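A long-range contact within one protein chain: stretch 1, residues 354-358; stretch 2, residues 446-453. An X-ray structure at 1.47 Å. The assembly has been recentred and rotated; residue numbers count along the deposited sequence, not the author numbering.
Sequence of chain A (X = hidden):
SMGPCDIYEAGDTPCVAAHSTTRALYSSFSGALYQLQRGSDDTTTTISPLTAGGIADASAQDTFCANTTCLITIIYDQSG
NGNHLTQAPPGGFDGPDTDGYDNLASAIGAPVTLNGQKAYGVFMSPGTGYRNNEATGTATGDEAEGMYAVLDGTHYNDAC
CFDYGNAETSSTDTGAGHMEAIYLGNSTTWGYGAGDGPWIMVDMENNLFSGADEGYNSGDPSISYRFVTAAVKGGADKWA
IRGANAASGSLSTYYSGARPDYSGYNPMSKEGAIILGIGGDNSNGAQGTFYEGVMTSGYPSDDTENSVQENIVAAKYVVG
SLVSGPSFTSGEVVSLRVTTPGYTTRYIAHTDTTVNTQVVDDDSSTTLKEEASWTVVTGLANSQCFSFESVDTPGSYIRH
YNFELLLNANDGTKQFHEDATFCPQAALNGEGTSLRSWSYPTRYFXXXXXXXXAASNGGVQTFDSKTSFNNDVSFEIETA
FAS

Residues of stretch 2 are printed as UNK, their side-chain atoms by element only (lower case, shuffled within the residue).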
ATOM      1  N   THR A 354       2.323 -12.889  25.606  1.00 20.52           N
ATOM      2  CA  THR A 354       1.361 -13.629  24.770  1.00 21.80           C
ATOM      3  C   THR A 354      -0.016 -12.977  24.911  1.00 22.61           C
ATOM      4  O   THR A 354      -0.663 -13.055  25.974  1.00 21.49           O
ATOM      5  CB  THR A 354       1.275 -15.112  25.124  1.00 22.91           C
ATOM      6  OG1 THR A 354       2.573 -15.674  24.991  1.00 23.89           O
ATOM      7  CG2 THR A 354       0.338 -15.851  24.205  1.00 25.67           C
ATOM      8  N   VAL A 355      -0.559 -12.416  23.821  1.00 20.13           N
ATOM      9  CA  VAL A 355      -1.964 -11.969  23.822  1.00 17.74           C
ATOM     10  C   VAL A 355      -2.865 -13.162  23.513  1.00 18.45           C
ATOM     11  O   VAL A 355      -2.607 -13.950  22.558  1.00 19.55           O
ATOM     12  CB  VAL A 355      -2.135 -10.813  22.800  1.00 19.76           C
ATOM     13  CG1 VAL A 355      -3.553 -10.328  22.816  1.00 18.29           C
ATOM     14  CG2 VAL A 355      -1.142  -9.704  23.068  1.00 20.09           C
ATOM     15  N   ASN A 356      -3.892 -13.350  24.325  1.00 20.31           N
ATOM     16  CA  ASN A 356      -4.733 -14.561  24.293  1.00 19.77           C
ATOM     17  C   ASN A 356      -6.168 -14.207  24.602  1.00 19.96           C
ATOM     18  O   ASN A 356      -6.500 -13.037  24.829  1.00 20.52           O
ATOM     19  CB  ASN A 356      -4.140 -15.676  25.187  1.00 21.34           C
ATOM     20  CG  ASN A 356      -3.831 -15.250  26.618  1.00 21.05           C
ATOM     21  OD1 ASN A 356      -2.866 -15.825  27.185  1.00 26.38           O
ATOM     22  ND2 ASN A 356      -4.620 -14.365  27.172  1.00 17.80           N
ATOM     23  N   THR A 357      -7.044 -15.225  24.626  1.00 20.39           N
ATOM     24  CA  THR A 357      -8.375 -15.030  25.178  1.00 19.65           C
ATOM     25  C   THR A 357      -8.488 -15.934  26.419  1.00 20.93           C
ATOM     26  O   THR A 357      -7.933 -17.033  26.388  1.00 22.31           O
ATOM     27  CB  THR A 357      -9.503 -15.271  24.180  1.00 20.15           C
ATOM     28  OG1 THR A 357      -9.572 -16.671  23.932  1.00 21.16           O
ATOM     29  CG2 THR A 357      -9.280 -14.504  22.877  1.00 19.90           C
ATOM     30  N   GLN A 358      -9.203 -15.402  27.376  1.00 22.49           N
ATOM     31  CA  GLN A 358      -9.493 -16.084  28.653  1.00 22.61           C
ATOM     32  C   GLN A 358     -10.896 -15.716  29.090  1.00 21.19           C
ATOM     33  O   GLN A 358     -11.391 -14.592  28.886  1.00 22.37           O
ATOM     34  CB  GLN A 358      -8.432 -15.646  29.667  1.00 22.18           C
ATOM     35  CG  GLN A 358      -7.037 -16.084  29.303  1.00 23.37           C
ATOM     36  CD  GLN A 358      -6.032 -15.766  30.395  1.00 26.00           C
ATOM     37  OE1 GLN A 358      -6.164 -16.250  31.529  1.00 24.38           O
ATOM     38  NE2 GLN A 358      -5.020 -14.975  30.082  1.00 22.55           N
ATOM     39  N   UNK A 446      -7.490 -11.562  15.407  1.00 17.14           N
ATOM     40  CA  UNK A 446      -8.218 -12.823  15.170  1.00 17.99           C
ATOM     41  C   UNK A 446      -7.789 -13.827  16.242  1.00 18.40           C
ATOM     42  O   UNK A 446      -6.572 -14.072  16.354  1.00 19.43           O
ATOM     43  n   UNK A 446      -8.703 -17.249  11.149  1.00 21.55           N
ATOM     44  n   UNK A 446      -9.150 -16.936  13.387  1.00 20.03           N
ATOM     45  c   UNK A 446      -9.487 -17.425  12.191  1.00 22.14           C
ATOM     46  c   UNK A 446      -8.109 -15.946  13.599  1.00 19.67           C
ATOM     47  c   UNK A 446      -8.793 -14.579  13.366  1.00 18.57           C
ATOM     48  c   UNK A 446      -7.930 -13.373  13.762  1.00 19.11           C
ATOM     49  n   UNK A 446     -10.588 -18.159  12.093  1.00 23.83           N
ATOM     50  N   UNK A 447      -8.761 -14.386  16.968  1.00 19.52           N
ATOM     51  CA  UNK A 447      -8.448 -15.464  17.946  1.00 20.02           C
ATOM     52  C   UNK A 447      -8.469 -16.818  17.217  1.00 20.65           C
ATOM     53  O   UNK A 447      -9.340 -17.097  16.357  1.00 21.21           O
ATOM     54  c   UNK A 447     -10.723 -15.665  19.014  1.00 20.25           C
ATOM     55  n   UNK A 447     -12.860 -15.683  18.558  1.00 22.13           N
ATOM     56  c   UNK A 447     -12.481 -16.942  18.800  1.00 22.42           C
ATOM     57  c   UNK A 447      -9.289 -15.395  19.222  1.00 20.88           C
ATOM     58  c   UNK A 447     -11.774 -14.868  18.695  1.00 22.42           C
ATOM     59  n   UNK A 447     -11.189 -16.965  19.032  1.00 21.70           N
ATOM     60  N   UNK A 448      -7.475 -17.633  17.532  1.00 21.21           N
ATOM     61  CA  UNK A 448      -7.292 -18.974  16.950  1.00 21.43           C
ATOM     62  C   UNK A 448      -6.641 -19.848  18.040  1.00 21.13           C
ATOM     63  O   UNK A 448      -5.522 -19.561  18.472  1.00 22.88           O
ATOM     64  c   UNK A 448      -6.350 -20.232  14.951  1.00 21.07           C
ATOM     65  c   UNK A 448      -5.170 -22.287  14.546  1.00 28.20           C
ATOM     66  c   UNK A 448      -7.304 -20.615  14.033  1.00 24.00           C
ATOM     67  c   UNK A 448      -7.193 -21.825  13.358  1.00 25.53           C
ATOM     68  c   UNK A 448      -6.454 -18.915  15.671  1.00 21.60           C
ATOM     69  o   UNK A 448      -6.022 -23.846  12.971  1.00 33.16           O
ATOM     70  c   UNK A 448      -5.291 -21.077  15.209  1.00 24.65           C
ATOM     71  c   UNK A 448      -6.132 -22.655  13.627  1.00 28.68           C
ATOM     72  N   UNK A 449      -7.387 -20.880  18.433  1.00 23.41           N
ATOM     73  CA  UNK A 449      -7.035 -21.752  19.601  1.00 24.22           C
ATOM     74  C   UNK A 449      -6.777 -20.842  20.814  1.00 23.49           C
ATOM     75  O   UNK A 449      -5.801 -21.070  21.545  1.00 24.26           O
ATOM     76  o   UNK A 449      -4.145 -24.658  18.202  1.00 45.72           O
ATOM     77  c   UNK A 449      -6.292 -23.665  18.142  1.00 32.61           C
ATOM     78  c   UNK A 449      -5.880 -22.671  19.222  1.00 28.94           C
ATOM     79  o   UNK A 449      -5.668 -25.670  17.089  1.00 53.83           O
ATOM     80  c   UNK A 449      -5.285 -24.742  17.785  1.00 40.25           C
ATOM     81  N   UNK A 450      -7.601 -19.812  20.993  1.00 22.29           N
ATOM     82  CA  UNK A 450      -7.542 -18.898  22.143  1.00 22.36           C
ATOM     83  C   UNK A 450      -6.256 -18.089  22.216  1.00 21.75           C
ATOM     84  O   UNK A 450      -5.956 -17.563  23.288  1.00 21.87           O
ATOM     85  c   UNK A 450      -9.125 -20.407  23.397  1.00 26.92           C
ATOM     86  o   UNK A 450     -10.077 -19.930  22.793  1.00 26.27           O
ATOM     87  n   UNK A 450      -9.251 -21.505  24.141  1.00 27.65           N
ATOM     88  c   UNK A 450      -7.789 -19.703  23.436  1.00 23.49           C
ATOM     89  N   UNK A 451      -5.576 -17.868  21.096  1.00 21.05           N
ATOM     90  CA  UNK A 451      -4.388 -16.999  20.991  1.00 19.82           C
ATOM     91  C   UNK A 451      -4.703 -15.931  19.922  1.00 21.07           C
ATOM     92  O   UNK A 451      -5.459 -16.242  18.982  1.00 21.00           O
ATOM     93  c   UNK A 451      -3.147 -17.800  20.624  1.00 21.08           C
ATOM     94  c   UNK A 451      -1.921 -16.935  20.456  1.00 22.15           C
ATOM     95  c   UNK A 451      -2.928 -18.891  21.685  1.00 23.60           C
ATOM     96  N   UNK A 452      -4.191 -14.736  20.133  1.00 19.66           N
ATOM     97  CA  UNK A 452      -4.469 -13.600  19.193  1.00 18.90           C
ATOM     98  C   UNK A 452      -3.388 -13.515  18.135  1.00 20.59           C
ATOM     99  O   UNK A 452      -2.218 -13.483  18.414  1.00 19.39           O
ATOM    100  c   UNK A 452      -6.019 -11.826  20.307  1.00 21.26           C
ATOM    101  c   UNK A 452      -6.703 -12.851  21.216  1.00 22.08           C
ATOM    102  c   UNK A 452      -4.616 -12.249  19.906  1.00 18.31           C
ATOM    103  c   UNK A 452      -6.955 -11.585  19.102  1.00 19.92           C
ATOM    104  N   UNK A 453      -3.859 -13.324  16.890  1.00 19.43           N
ATOM    105  CA  UNK A 453      -3.008 -13.139  15.708  1.00 18.03           C
ATOM    106  C   UNK A 453      -3.529 -11.936  14.905  1.00 17.46           C
ATOM    107  O   UNK A 453      -4.635 -11.500  15.148  1.00 18.28           O
ATOM    108  c   UNK A 453      -3.411 -16.476  16.187  1.00 21.86           C
ATOM    109  c   UNK A 453      -2.930 -17.578  16.907  1.00 20.43           C
ATOM    110  c   UNK A 453      -0.704 -17.026  16.240  1.00 23.57           C
ATOM    111  o   UNK A 453      -1.113 -18.976  17.580  1.00 24.96           O
ATOM    112  c   UNK A 453      -1.583 -17.858  16.910  1.00 26.18           C
ATOM    113  c   UNK A 453      -3.017 -14.389  14.826  1.00 19.72           C
ATOM    114  c   UNK A 453      -1.181 -15.915  15.559  1.00 21.12           C
ATOM    115  c   UNK A 453      -2.521 -15.636  15.528  1.00 19.69           C
TER
HETATM  116  O   HOH W   1     -11.236 -17.645  22.009  1.00 23.17           O

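Position 446 carries three carbons, a nitrogen, then a carbon bearing two more nitrogens: an unbranched chain ending in a guanidinium. It is out of reach of stretch 1. This is R446, and its NE donates to the backbone O of position 447 at 3.0 Å.

Position 447 has one carbon and a five-membered ring of three carbons and two nitrogens. Its CB points toward stretch 1 and lies 3.8 Å from T357 CG2, which meets the ring obliquely. The ring makes it H447.

At position 448 one carbon leads to a six-carbon ring bearing an oxygen, out of reach of the other strand: Y448. Its backbone matters more here, because it opens a type I' turn.

Position 449, three carbons with two oxygens on the third, points away and is exposed. A carboxylate on a three-carbon chain is E449, and its phi of 52° is positive, as the turn requires.

Position 450 has two carbons, the second carrying one oxygen and one nitrogen. Its backbone O accepts from T357 N at 2.9 Å, nearly straight at 165°, and its side-chain oxygen shares a water with T357 OG1. This is N450. Water 1 donates to N450 OD1 at 2.7 Å and is hydrogen-bonded to T357 OG1 at 2.7 Å, bridging two oxygens whose direct approach has a poor angle.

Position 451 shows three carbons forked at the first. Its CB points away, yet a branch carbon still comes within 3.7 Å of V355 O. It is V451, and that carbon is CG1.

Position 452 has four carbons forked at the second. Its CB points toward stretch 1 and packs 3.6 Å from V355 CG1, while an end carbon reaches T357 CG2 at 3.5 Å. This is L452, the end carbon its CD2.

Position 453 is a carbon and a six-carbon ring with one oxygen; CA-to-CB points away and the end comes nearer, but it makes no contact with stretch 1. It is Y453.

The contact works by placing a hairpin's turn and returning strand against an edge of stretch 1. Within the hairpin, Y448 and V451 pair through N to O bonds in both directions, as do R446 and Y453. Across the stretches, N356 and V451 form a single bridge, their CA atoms 4.1 Å apart; L452 N to V355 O, at 3.0 Å, and T357 N to N450 O flank it. The strand directions differ by 125°. Two backbone bonds set the register, L452 packs against V355 and T357, and a water joins the polar side chains.

Stretch 2 446-453: RHYENVLY
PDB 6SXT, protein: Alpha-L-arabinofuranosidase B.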